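PDB 3PFD: acyl-CoA dehydrogenase from Mycobacterium thermoresistibile, which probably catalyses the FAD-dependent oxidation of saturated acyl-CoA thioesters to 2,3-dehydroacyl-CoA, passing the electrons on to an acceptor. Local coordinates for residues P257-G260 against A261-V264. Residues are numbered along the deposited sequence; the frame is centred on the assembly and turned at random.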
loop_
_atom_site.group_PDB
_atom_site.type_symbol
_atom_site.label_atom_id
_atom_site.label_comp_id
_atom_site.label_asym_id
_atom_site.label_seq_id
_atom_site.Cartn_x
_atom_site.Cartn_y
_atom_site.Cartn_z
ATOM N N PRO C 257 19.209 7.163 -12.561
ATOM C CA PRO C 257 18.495 8.332 -12.014
ATOM C C PRO C 257 17.729 9.124 -13.066
ATOM O O PRO C 257 16.731 9.775 -12.726
ATOM C CB PRO C 257 19.615 9.183 -11.385
ATOM C CG PRO C 257 20.751 8.195 -11.107
ATOM C CD PRO C 257 20.662 7.202 -12.267
ATOM N N THR C 258 18.183 9.084 -14.332
ATOM C CA THR C 258 17.510 9.835 -15.409
ATOM C C THR C 258 16.143 9.221 -15.727
ATOM O O THR C 258 15.204 9.927 -16.040
ATOM C CB THR C 258 18.381 9.984 -16.688
ATOM O OG1 THR C 258 18.495 8.726 -17.350
ATOM C CG2 THR C 258 19.789 10.522 -16.344
ATOM N N ILE C 259 16.021 7.904 -15.590
ATOM C CA ILE C 259 14.711 7.268 -15.694
ATOM C C ILE C 259 13.861 7.576 -14.453
ATOM O O ILE C 259 12.659 7.767 -14.549
ATOM C CB ILE C 259 14.816 5.758 -15.974
ATOM C CG1 ILE C 259 15.516 5.518 -17.335
ATOM C CG2 ILE C 259 13.428 5.094 -15.943
ATOM C CD1 ILE C 259 14.916 6.270 -18.529
ATOM N N GLY C 260 14.491 7.674 -13.297
ATOM C CA GLY C 260 13.808 8.256 -12.135
ATOM C C GLY C 260 13.268 9.640 -12.459
ATOM O O GLY C 260 12.091 9.957 -12.164
ATOM N N ALA C 261 14.121 10.481 -13.054
ATOM C CA ALA C 261 13.737 11.862 -13.388
ATOM C C ALA C 261 12.584 11.900 -14.380
ATOM O O ALA C 261 11.679 12.743 -14.297
ATOM C CB ALA C 261 14.952 12.646 -13.949
ATOM N N GLN C 262 12.645 11.010 -15.359
ATOM C CA GLN C 262 11.545 10.852 -16.307
ATOM C C GLN C 262 10.207 10.549 -15.588
ATOM O O GLN C 262 9.151 11.151 -15.876
ATOM C CB GLN C 262 11.892 9.734 -17.303
ATOM C CG GLN C 262 10.803 9.415 -18.316
ATOM C CD GLN C 262 11.211 8.265 -19.203
ATOM O OE1 GLN C 262 11.156 7.111 -18.798
ATOM N NE2 GLN C 262 11.667 8.578 -20.410
ATOM N N ALA C 263 10.280 9.601 -14.667
ATOM C CA ALA C 263 9.115 9.165 -13.918
ATOM C C ALA C 263 8.614 10.319 -13.056
ATOM O O ALA C 263 7.400 10.546 -12.964
ATOM C CB ALA C 263 9.453 7.958 -13.059
ATOM N N VAL C 264 9.534 11.050 -12.433
ATOM C CA VAL C 264 9.150 12.232 -11.628
ATOM C C VAL C 264 8.378 13.207 -12.541
ATOM O O VAL C 264 7.312 13.691 -12.173
ATOM C CB VAL C 264 10.393 12.922 -10.948
ATOM C CG1 VAL C 264 10.038 14.328 -10.363
ATOM C CG2 VAL C 264 10.981 12.057 -9.813
#
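Ile259 and Gln262, one turn apart on helix 256-280, extend alongside each other from the same face of the helix, and Gln262 OE1 comes 3.9 Å from Ile259 CD1. Gln262 reaches this place because its CG is anti to the backbone N (chi1 177°) and the chain stays extended beyond it. Its amide is gripped at both ends: OE1 bonds to Tyr376 OH and NE2 to Ser98 OG, so the buried group is satisfied and its rotation fixed.

Four backbone hydrogen bonds link the two turns, from Ala261 N to Pro257 O (2.7 Å), Gln262 N to Thr258 O, Ala263 N to Ile259 O and Val264 N to Gly260 O. Against these carbonyls rest small groups: Ala261 CB lies 3.4 Å from Thr258 O, and Val264 CG2, set beside its own backbone N, is 3.3 Å from Gly260 O.

Outward, Ala261 and Val264 pack on helices 80-91 and 292-321, while Ala263 meets Ala341 of helix 326-352. This is regular i to i+4 alpha-helical geometry within the C-terminal helical domain of the acyl-CoA dehydrogenase fold, with the side chain of Ile259 about 8 Å from the bound reduced flavin adenine dinucleotide.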